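Local coordinates for protein aspartate aminotransferase (Plasmodium falciparum, PDB 3K7Y) that probably catalyses the pyridoxal-phosphate-dependent transfer of an amino group from L-aspartate to 2-oxoglutarate, giving oxaloacetate and L-glutamate, at residues 130-135 and 183-188; 126-131 and 177-182; 67-72 and 289-294. All coordinates share one frame; numbering follows the deposited sequence.

Contact 1: 130-135 and 183-188; sequences PPYINH and CYNPCS. With PLP (pyridoxal-5'-phosphate), chain B.
Tyr132 and Asn185 meet beside the pyridoxal phosphate, and each takes a different part of it. The Tyr132 ring lies with one face over the pyridine, offset so that C2 of the cofactor sits toward its rim; Tyr132 CE1 is 3.8 Å from PLP N1. The backbone N of Asn134 lies over the centre of the opposite face, and His135 CE1 reaches the ring edge in plane. An aromatic side chain over the cofactor ring is a hallmark of the aspartate aminotransferase pocket.

Polar contacts come from the other segment. Asn185 CG, anti to the backbone N (chi1 -178°), stands 4.0 Å from Tyr132 CD2. The amide crosses the Tyr132 side chain obliquely, the two planes 51° apart. Asn185 ND2 donates to PLP O3 at 2.9 Å, with an N-H...O angle of 139°, a bond that would be expected to favour a negative charge on O3. With Arg380 NH1 on OD1 and PLP O3 taking ND2, both ends of the amide are gripped, which fixes its rotation; Tyr216 OH adds a weak bond at ND2. Farther from the cofactor, Tyr184 OH donates to Pro130 O, which lies in the plane of the phenol at its edge; the modelled length is very short and carries little weight at this resolution.

Apolar contact involves two prolines and a cysteine, Pro130 and Pro186 both following cis peptide bonds. Pro130 CD packs 3.5 Å from Cys187 SG, and Pro130 CG faces Pro186 CG at 4.5 Å.

Tyr132 is the N-cap residue of helix 133-140, while 183-188 links strand 176-179 to helix 193-206. Strand 145-153 packs on Pro130, Pro131 and Cys187, and strand 355-357 on Asn185 and Pro186.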
loop_
_atom_site.group_PDB
_atom_site.type_symbol
_atom_site.label_atom_id
_atom_site.label_comp_id
_atom_site.label_asym_id
_atom_site.label_seq_id
_atom_site.Cartn_x
_atom_site.Cartn_y
_atom_site.Cartn_z
ATOM N N PRO A 130 -11.808 -23.126 11.969
ATOM C CA PRO A 130 -10.476 -22.555 12.011
ATOM C C PRO A 130 -10.465 -21.309 11.117
ATOM O O PRO A 130 -11.325 -21.172 10.231
ATOM C CB PRO A 130 -9.607 -23.661 11.422
ATOM C CG PRO A 130 -10.491 -24.324 10.417
ATOM C CD PRO A 130 -11.931 -24.108 10.871
ATOM N N PRO A 131 -9.516 -20.387 11.363
ATOM C CA PRO A 131 -9.563 -19.058 10.745
ATOM C C PRO A 131 -8.553 -18.903 9.635
ATOM O O PRO A 131 -7.536 -19.582 9.648
ATOM C CB PRO A 131 -9.142 -18.152 11.889
ATOM C CG PRO A 131 -8.296 -19.070 12.826
ATOM C CD PRO A 131 -8.439 -20.486 12.364
ATOM N N TYR A 132 -8.812 -18.010 8.685
ATOM C CA TYR A 132 -7.790 -17.645 7.724
ATOM C C TYR A 132 -6.553 -17.212 8.520
ATOM O O TYR A 132 -6.635 -16.273 9.314
ATOM C CB TYR A 132 -8.302 -16.517 6.847
ATOM C CG TYR A 132 -7.258 -15.930 5.938
ATOM C CD1 TYR A 132 -7.130 -14.559 5.817
ATOM C CD2 TYR A 132 -6.385 -16.740 5.217
ATOM C CE1 TYR A 132 -6.177 -14.005 4.995
ATOM C CE2 TYR A 132 -5.424 -16.198 4.400
ATOM C CZ TYR A 132 -5.329 -14.831 4.294
ATOM O OH TYR A 132 -4.386 -14.252 3.488
ATOM N N ILE A 133 -5.427 -17.908 8.324
ATOM C CA ILE A 133 -4.184 -17.649 9.082
ATOM C C ILE A 133 -3.855 -16.195 9.286
ATOM O O ILE A 133 -3.726 -15.772 10.432
ATOM C CB ILE A 133 -2.929 -18.302 8.480
ATOM C CG1 ILE A 133 -3.174 -18.670 7.001
ATOM C CG2 ILE A 133 -2.508 -19.483 9.356
ATOM C CD1 ILE A 133 -1.921 -19.010 6.161
ATOM N N ASN A 134 -3.713 -15.424 8.208
ATOM C CA ASN A 134 -3.315 -14.027 8.389
ATOM C C ASN A 134 -4.241 -13.254 9.336
ATOM O O ASN A 134 -3.749 -12.528 10.208
ATOM C CB ASN A 134 -3.062 -13.286 7.070
ATOM C CG ASN A 134 -1.715 -12.540 7.067
ATOM O OD1 ASN A 134 -1.108 -12.296 6.007
ATOM N ND2 ASN A 134 -1.226 -12.207 8.257
ATOM N N HIS A 135 -5.553 -13.442 9.241
ATOM C CA HIS A 135 -6.416 -12.843 10.241
ATOM C C HIS A 135 -5.785 -12.982 11.630
ATOM O O HIS A 135 -5.671 -11.994 12.365
ATOM C CB HIS A 135 -7.817 -13.470 10.263
ATOM C CG HIS A 135 -8.660 -13.163 9.059
ATOM N ND1 HIS A 135 -8.294 -12.247 8.093
ATOM C CD2 HIS A 135 -9.869 -13.639 8.683
ATOM C CE1 HIS A 135 -9.229 -12.189 7.162
ATOM N NE2 HIS A 135 -10.197 -13.024 7.497
ATOM N N CYS A 183 -16.796 -19.654 0.002
ATOM C CA CYS A 183 -15.434 -20.038 -0.392
ATOM C C CYS A 183 -14.409 -20.059 0.739
ATOM O O CYS A 183 -13.232 -19.765 0.524
ATOM C CB CYS A 183 -14.951 -19.161 -1.541
ATOM S SG CYS A 183 -16.013 -19.338 -2.961
ATOM N N TYR A 184 -14.868 -20.436 1.929
ATOM C CA TYR A 184 -14.085 -20.379 3.152
ATOM C C TYR A 184 -12.639 -20.802 2.949
ATOM O O TYR A 184 -12.356 -21.820 2.316
ATOM C CB TYR A 184 -14.732 -21.261 4.209
ATOM C CG TYR A 184 -14.350 -20.914 5.622
ATOM C CD1 TYR A 184 -13.071 -21.185 6.114
ATOM C CD2 TYR A 184 -15.275 -20.321 6.486
ATOM C CE1 TYR A 184 -12.721 -20.868 7.435
ATOM C CE2 TYR A 184 -14.934 -20.002 7.823
ATOM C CZ TYR A 184 -13.659 -20.282 8.286
ATOM O OH TYR A 184 -13.329 -19.967 9.590
ATOM N N ASN A 185 -11.731 -19.990 3.479
ATOM C CA ASN A 185 -10.299 -20.281 3.491
ATOM C C ASN A 185 -9.801 -20.506 4.924
ATOM O O ASN A 185 -9.750 -19.568 5.708
ATOM C CB ASN A 185 -9.538 -19.131 2.833
ATOM C CG ASN A 185 -8.043 -19.372 2.767
ATOM O OD1 ASN A 185 -7.492 -20.193 3.500
ATOM N ND2 ASN A 185 -7.375 -18.648 1.882
ATOM N N PRO A 186 -9.402 -21.750 5.264
ATOM C CA PRO A 186 -9.229 -22.955 4.429
ATOM C C PRO A 186 -10.416 -23.910 4.181
ATOM O O PRO A 186 -10.397 -24.610 3.169
ATOM C CB PRO A 186 -8.131 -23.719 5.164
ATOM C CG PRO A 186 -8.355 -23.371 6.588
ATOM C CD PRO A 186 -8.869 -21.952 6.626
ATOM N N CYS A 187 -11.411 -23.966 5.072
ATOM C CA CYS A 187 -12.517 -24.977 4.983
ATOM C C CYS A 187 -13.137 -25.258 3.615
ATOM O O CYS A 187 -13.438 -26.395 3.312
ATOM C CB CYS A 187 -13.641 -24.649 5.956
ATOM S SG CYS A 187 -13.020 -24.593 7.612
ATOM N N SER A 188 -13.349 -24.224 2.811
ATOM C CA SER A 188 -13.947 -24.379 1.493
ATOM C C SER A 188 -15.407 -24.801 1.608
ATOM O O SER A 188 -15.931 -25.473 0.732
ATOM C CB SER A 188 -13.171 -25.409 0.665
ATOM O OG SER A 188 -11.780 -25.298 0.887
HETATM N N1 PLP B . -9.178 -12.895 2.937
HETATM C C2 PLP B . -9.122 -14.206 2.540
HETATM C C2A PLP B . -10.069 -15.166 3.154
HETATM C C3 PLP B . -8.204 -14.601 1.579
HETATM O O3 PLP B . -8.160 -15.910 1.167
HETATM C C4 PLP B . -7.329 -13.664 1.028
HETATM C C4A PLP B . -6.459 -14.111 -0.106
HETATM O O4A PLP B . -6.855 -13.950 -1.269
HETATM C C5 PLP B . -7.383 -12.313 1.423
HETATM C C6 PLP B . -8.317 -11.948 2.395
HETATM C C5A PLP B . -6.460 -11.210 0.895
HETATM O O4P PLP B . -6.340 -11.097 -0.512
HETATM P P PLP B . -5.261 -10.082 -1.168
HETATM O O1P PLP B . -5.714 -9.607 -2.519
HETATM O O2P PLP B . -3.975 -10.823 -1.418
HETATM O O3P PLP B . -5.104 -8.905 -0.231
#

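Contact 2: 126-131 and 177-182; sequences YVTNPP and VILQIS
The Tyr126 ring is approached obliquely by Val177 CG2, whose closest contact on that side chain is Tyr126 CB at 3.8 Å. The end of the tyrosine side chain leads away from the partner strand, and the side chain also touches Pro172, Ser175 and Lys147. The Tyr126 peptide carbonyl is a second flat group in the contact. Its oxygen accepts Ile178 N at 3.0 Å in a nearly straight bond (N-H...O 168°), and Val177 CA approaches the same oxygen at 3.5 Å in a CA-H...O contact.

These measurements identify a parallel strand pair, with Tyr126 bridged to Val177. The short axes of 126-128 and 177-179 approach to 5.0 Å and diverge by 24°. The CA separation widens along the pair, reaching 6.9 Å between Thr128 and Leu179, and at this level the contact is between side chains. There Thr128 CG2 touches Leu179 CD2 at 3.6 Å, the two side chains crossing at about a right angle. The Thr128 chi1 of 58° sets OG1 between the backbone N and carbonyl carbon; OG1 is hydrogen-bonded to Tyr184 OH.

Both strands are inner members of the mixed sheet of the large domain, as in fold type I pyridoxal-phosphate enzymes. Strand 145-153 flanks 124-128, and strand 209-214 flanks 176-179, its Ile210 packing on Val177 and Leu179. On the sheet face carrying Val127 and Ile178, helix 133-140 covers Ile178 with His135 and Ile139.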
loop_
_atom_site.group_PDB
_atom_site.type_symbol
_atom_site.label_atom_id
_atom_site.label_comp_id
_atom_site.label_asym_id
_atom_site.label_seq_id
_atom_site.Cartn_x
_atom_site.Cartn_y
_atom_site.Cartn_z
ATOM N N TYR A 126 -13.953 -11.731 17.501
ATOM C CA TYR A 126 -14.268 -13.124 17.286
ATOM C C TYR A 126 -13.999 -13.562 15.849
ATOM O O TYR A 126 -14.251 -12.821 14.877
ATOM C CB TYR A 126 -15.701 -13.421 17.703
ATOM C CG TYR A 126 -15.890 -13.230 19.186
ATOM C CD1 TYR A 126 -15.534 -14.230 20.100
ATOM C CD2 TYR A 126 -16.406 -12.044 19.679
ATOM C CE1 TYR A 126 -15.691 -14.043 21.459
ATOM C CE2 TYR A 126 -16.565 -11.846 21.034
ATOM C CZ TYR A 126 -16.210 -12.840 21.923
ATOM O OH TYR A 126 -16.375 -12.584 23.270
ATOM N N VAL A 127 -13.471 -14.776 15.733
ATOM C CA VAL A 127 -13.102 -15.322 14.450
ATOM C C VAL A 127 -13.636 -16.758 14.408
ATOM O O VAL A 127 -13.691 -17.410 15.441
ATOM C CB VAL A 127 -11.568 -15.191 14.266
ATOM C CG1 VAL A 127 -10.846 -16.453 14.640
ATOM C CG2 VAL A 127 -11.239 -14.812 12.871
ATOM N N THR A 128 -14.084 -17.249 13.257
ATOM C CA THR A 128 -14.671 -18.607 13.240
ATOM C C THR A 128 -13.560 -19.645 13.156
ATOM O O THR A 128 -12.571 -19.430 12.462
ATOM C CB THR A 128 -15.731 -18.846 12.097
ATOM O OG1 THR A 128 -15.155 -18.609 10.802
ATOM C CG2 THR A 128 -16.953 -17.962 12.269
ATOM N N ASN A 129 -13.704 -20.760 13.860
ATOM C CA ASN A 129 -12.661 -21.776 13.834
ATOM C C ASN A 129 -12.867 -22.800 12.741
ATOM O O ASN A 129 -13.969 -23.307 12.597
ATOM C CB ASN A 129 -12.526 -22.478 15.176
ATOM C CG ASN A 129 -11.546 -23.617 15.114
ATOM O OD1 ASN A 129 -11.875 -24.688 14.608
ATOM N ND2 ASN A 129 -10.331 -23.397 15.599
ATOM N N PRO A 130 -11.808 -23.126 11.969
ATOM C CA PRO A 130 -10.476 -22.555 12.011
ATOM C C PRO A 130 -10.465 -21.309 11.117
ATOM O O PRO A 130 -11.325 -21.172 10.231
ATOM C CB PRO A 130 -9.607 -23.661 11.422
ATOM C CG PRO A 130 -10.491 -24.324 10.417
ATOM C CD PRO A 130 -11.931 -24.108 10.871
ATOM N N PRO A 131 -9.516 -20.387 11.363
ATOM C CA PRO A 131 -9.563 -19.058 10.745
ATOM C C PRO A 131 -8.553 -18.903 9.635
ATOM O O PRO A 131 -7.536 -19.582 9.648
ATOM C CB PRO A 131 -9.142 -18.152 11.889
ATOM C CG PRO A 131 -8.296 -19.070 12.826
ATOM C CD PRO A 131 -8.439 -20.486 12.364
ATOM N N VAL A 177 -17.392 -9.536 14.907
ATOM C CA VAL A 177 -17.143 -10.875 14.368
ATOM C C VAL A 177 -16.784 -10.834 12.891
ATOM O O VAL A 177 -17.407 -10.113 12.108
ATOM C CB VAL A 177 -18.356 -11.821 14.567
ATOM C CG1 VAL A 177 -18.046 -13.220 14.050
ATOM C CG2 VAL A 177 -18.741 -11.885 16.015
ATOM N N ILE A 178 -15.778 -11.626 12.525
ATOM C CA ILE A 178 -15.344 -11.785 11.134
ATOM C C ILE A 178 -15.938 -13.067 10.538
ATOM O O ILE A 178 -15.769 -14.158 11.079
ATOM C CB ILE A 178 -13.810 -11.821 11.041
ATOM C CG1 ILE A 178 -13.224 -10.461 11.416
ATOM C CG2 ILE A 178 -13.363 -12.238 9.652
ATOM C CD1 ILE A 178 -11.847 -10.545 12.052
ATOM N N LEU A 179 -16.646 -12.925 9.428
ATOM C CA LEU A 179 -17.271 -14.065 8.795
ATOM C C LEU A 179 -16.817 -14.189 7.366
ATOM O O LEU A 179 -16.779 -13.194 6.602
ATOM C CB LEU A 179 -18.794 -13.962 8.833
ATOM C CG LEU A 179 -19.459 -14.160 10.191
ATOM C CD1 LEU A 179 -20.949 -13.901 10.113
ATOM C CD2 LEU A 179 -19.186 -15.554 10.779
ATOM N N GLN A 180 -16.461 -15.423 7.026
ATOM C CA GLN A 180 -16.296 -15.853 5.648
ATOM C C GLN A 180 -17.514 -16.710 5.364
ATOM O O GLN A 180 -17.646 -17.815 5.903
ATOM C CB GLN A 180 -15.035 -16.694 5.475
ATOM C CG GLN A 180 -13.753 -16.026 5.806
ATOM C CD GLN A 180 -12.571 -16.894 5.431
ATOM O OE1 GLN A 180 -11.802 -17.327 6.294
ATOM N NE2 GLN A 180 -12.417 -17.158 4.130
ATOM N N ILE A 181 -18.405 -16.187 4.536
ATOM C CA ILE A 181 -19.690 -16.813 4.299
ATOM C C ILE A 181 -19.672 -17.732 3.095
ATOM O O ILE A 181 -20.585 -18.541 2.914
ATOM C CB ILE A 181 -20.746 -15.764 4.057
ATOM C CG1 ILE A 181 -20.396 -14.944 2.818
ATOM C CG2 ILE A 181 -20.886 -14.892 5.282
ATOM C CD1 ILE A 181 -21.369 -13.879 2.525
ATOM N N SER A 182 -18.640 -17.601 2.267
ATOM C CA SER A 182 -18.548 -18.341 1.022
ATOM C C SER A 182 -17.084 -18.561 0.704
ATOM O O SER A 182 -16.244 -17.774 1.110
ATOM C CB SER A 182 -19.246 -17.562 -0.097
ATOM O OG SER A 182 -19.216 -18.269 -1.326
#

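Contact 3: 67-72 and 289-294; sequences PYLLGN and PVIHTN. With PLP (pyridoxal-5'-phosphate), chain C.
Leu69 leaves its loop pointing at the start of helix 291-302 and packs on it atom by atom. CB lies 4.1 Å from Pro289 CD. The next atom, CG, is set anti to the carbonyl carbon (chi1 -73°) and meets Ile291 CG1 at 3.8 Å, the two side chains crossing at about a right angle. Beyond it the branches part: CD2 stays on Ile291, 3.9 Å from CG1, while CD1, extended anti to CA (chi2 179°), runs on to Asn294 ND2 at 3.8 Å. That amide nitrogen is itself hydrogen-bonded to Thr74 OG1 and Gln102 OE1, so its polar needs are met elsewhere and Leu69 touches it by van der Waals contact.

The loop belongs to the composite active site characteristic of class I aminotransferases, in which each cofactor is served by both subunits of the homodimer. Tyr68, whose CB points away from the helix, sends its OH to 3.0 Å from O2P of the pyridoxal phosphate held by the second subunit, and that hydroxyl is hydrogen-bonded to Lys249 NZ of the second subunit.

Further van der Waals contacts lie to both sides of Leu69 in the sequence. Pro67 CD rests 3.8 Å from Ile291 CD1, and the carbonyl oxygen of Pro67 is 3.6 Å from Ile291 CG1. Asn72 crosses the Pro289 ring at about a right angle, ND2 approaching CD to 3.5 Å. Val290, the N-cap residue of the helix, accepts a hydrogen bond at its O from Gln102 NE2, and two residues on, His292 stacks against His292 of the second subunit.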
loop_
_atom_site.group_PDB
_atom_site.type_symbol
_atom_site.label_atom_id
_atom_site.label_comp_id
_atom_site.label_asym_id
_atom_site.label_seq_id
_atom_site.Cartn_x
_atom_site.Cartn_y
_atom_site.Cartn_z
ATOM N N PRO A 67 -2.335 11.558 -11.279
ATOM C CA PRO A 67 -2.526 12.292 -10.021
ATOM C C PRO A 67 -2.661 11.437 -8.748
ATOM O O PRO A 67 -3.100 10.282 -8.805
ATOM C CB PRO A 67 -3.842 13.046 -10.251
ATOM C CG PRO A 67 -4.177 12.847 -11.683
ATOM C CD PRO A 67 -3.561 11.580 -12.089
ATOM N N TYR A 68 -2.276 12.024 -7.619
ATOM C CA TYR A 68 -2.595 11.516 -6.299
ATOM C C TYR A 68 -4.110 11.380 -6.143
ATOM O O TYR A 68 -4.850 12.296 -6.530
ATOM C CB TYR A 68 -2.154 12.528 -5.245
ATOM C CG TYR A 68 -0.695 12.618 -4.922
ATOM C CD1 TYR A 68 0.076 11.481 -4.740
ATOM C CD2 TYR A 68 -0.088 13.859 -4.736
ATOM C CE1 TYR A 68 1.430 11.575 -4.410
ATOM C CE2 TYR A 68 1.270 13.967 -4.406
ATOM C CZ TYR A 68 2.016 12.814 -4.241
ATOM O OH TYR A 68 3.344 12.879 -3.905
ATOM N N LEU A 69 -4.565 10.272 -5.544
ATOM C CA LEU A 69 -5.992 10.073 -5.219
ATOM C C LEU A 69 -6.460 10.671 -3.868
ATOM O O LEU A 69 -6.146 10.156 -2.788
ATOM C CB LEU A 69 -6.364 8.594 -5.319
ATOM C CG LEU A 69 -6.469 8.027 -6.737
ATOM C CD1 LEU A 69 -6.825 6.529 -6.732
ATOM C CD2 LEU A 69 -7.471 8.816 -7.579
ATOM N N LEU A 70 -7.270 11.725 -3.970
ATOM C CA LEU A 70 -7.554 12.694 -2.883
ATOM C C LEU A 70 -7.900 12.170 -1.476
ATOM O O LEU A 70 -7.254 12.592 -0.531
ATOM C CB LEU A 70 -8.611 13.756 -3.311
ATOM C CG LEU A 70 -9.011 14.105 -4.766
ATOM C CD1 LEU A 70 -10.293 14.970 -4.787
ATOM C CD2 LEU A 70 -7.878 14.771 -5.565
ATOM N N GLY A 71 -8.889 11.295 -1.288
ATOM C CA GLY A 71 -9.647 10.590 -2.314
ATOM C C GLY A 71 -9.852 9.190 -1.754
ATOM O O GLY A 71 -10.982 8.781 -1.446
ATOM N N ASN A 72 -8.734 8.482 -1.578
ATOM C CA ASN A 72 -8.733 7.096 -1.137
ATOM C C ASN A 72 -9.648 6.237 -1.986
ATOM O O ASN A 72 -10.255 5.271 -1.505
ATOM C CB ASN A 72 -9.084 7.002 0.338
ATOM C CG ASN A 72 -7.926 7.389 1.230
ATOM O OD1 ASN A 72 -8.116 8.010 2.274
ATOM N ND2 ASN A 72 -6.713 7.017 0.829
ATOM N N PRO A 289 -4.037 5.476 -2.367
ATOM C CA PRO A 289 -4.042 4.253 -3.174
ATOM C C PRO A 289 -3.477 4.427 -4.579
ATOM O O PRO A 289 -3.371 5.558 -5.084
ATOM C CB PRO A 289 -5.534 3.920 -3.294
ATOM C CG PRO A 289 -6.235 4.830 -2.335
ATOM C CD PRO A 289 -5.393 6.042 -2.280
ATOM N N VAL A 290 -3.136 3.294 -5.201
ATOM C CA VAL A 290 -2.624 3.227 -6.581
ATOM C C VAL A 290 -3.666 3.637 -7.636
ATOM O O VAL A 290 -4.782 3.096 -7.700
ATOM C CB VAL A 290 -2.018 1.836 -6.892
ATOM C CG1 VAL A 290 -1.548 1.733 -8.356
ATOM C CG2 VAL A 290 -0.872 1.569 -5.941
ATOM N N ILE A 291 -3.283 4.610 -8.453
ATOM C CA ILE A 291 -4.187 5.174 -9.436
ATOM C C ILE A 291 -4.375 4.216 -10.622
ATOM O O ILE A 291 -5.481 4.072 -11.137
ATOM C CB ILE A 291 -3.728 6.605 -9.824
ATOM C CG1 ILE A 291 -4.926 7.502 -10.186
ATOM C CG2 ILE A 291 -2.575 6.574 -10.811
ATOM C CD1 ILE A 291 -4.935 8.044 -11.569
ATOM N N HIS A 292 -3.311 3.519 -11.008
ATOM C CA HIS A 292 -3.396 2.546 -12.094
ATOM C C HIS A 292 -4.427 1.475 -11.817
ATOM O O HIS A 292 -5.307 1.228 -12.636
ATOM C CB HIS A 292 -2.044 1.883 -12.356
ATOM C CG HIS A 292 -2.137 0.628 -13.168
ATOM N ND1 HIS A 292 -2.188 0.632 -14.547
ATOM C CD2 HIS A 292 -2.194 -0.675 -12.792
ATOM C CE1 HIS A 292 -2.253 -0.610 -14.986
ATOM N NE2 HIS A 292 -2.263 -1.422 -13.942
ATOM N N THR A 293 -4.307 0.830 -10.665
ATOM C CA THR A 293 -5.183 -0.284 -10.363
ATOM C C THR A 293 -6.595 0.236 -10.158
ATOM O O THR A 293 -7.553 -0.469 -10.396
ATOM C CB THR A 293 -4.638 -1.205 -9.230
ATOM O OG1 THR A 293 -4.654 -0.520 -7.980
ATOM C CG2 THR A 293 -3.196 -1.610 -9.521
ATOM N N ASN A 294 -6.724 1.501 -9.787
ATOM C CA ASN A 294 -8.039 2.119 -9.737
ATOM C C ASN A 294 -8.651 2.196 -11.113
ATOM O O ASN A 294 -9.769 1.746 -11.321
ATOM C CB ASN A 294 -7.972 3.520 -9.144
ATOM C CG ASN A 294 -9.316 4.218 -9.159
ATOM O OD1 ASN A 294 -9.908 4.427 -10.219
ATOM N ND2 ASN A 294 -9.805 4.589 -7.976
HETATM N N1 PLP C . 9.384 12.911 2.094
HETATM C C2 PLP C . 9.296 14.220 1.694
HETATM C C2A PLP C . 10.289 15.183 2.222
HETATM C C3 PLP C . 8.302 14.609 0.809
HETATM O O3 PLP C . 8.224 15.915 0.394
HETATM C C4 PLP C . 7.386 13.668 0.338
HETATM C C4A PLP C . 6.425 14.109 -0.724
HETATM O O4A PLP C . 6.724 13.940 -1.914
HETATM C C5 PLP C . 7.471 12.320 0.735
HETATM C C6 PLP C . 8.482 11.961 1.630
HETATM C C5A PLP C . 6.509 11.214 0.292
HETATM O O4P PLP C . 6.273 11.092 -1.100
HETATM P P PLP C . 5.145 10.073 -1.659
HETATM O O1P PLP C . 5.486 9.589 -3.040
HETATM O O2P PLP C . 3.843 10.812 -1.808
HETATM O O3P PLP C . 5.066 8.903 -0.705
#

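In the fold
Contacts 1 and 2 are neighbours, their centres 7 Å apart; they share Pro130 and Pro131. Contact 2 joins two parallel strands of the large mixed sheet, and contact 1 joins the chain just beyond their C-terminal ends, where the cofactor binds. Contact 3 is about 30 Å from both, centre to centre, with nearest atoms about 18 Å from contact 1 and 21 Å from contact 2. Along the chain, 67-72 comes first and 289-294 last, so contact 3 closes a long loop enclosing the other two. Contact 1 lies at the cofactor bound in this chain, whereas contact 3, at the dimer interface, reaches the one in the second subunit through Tyr68.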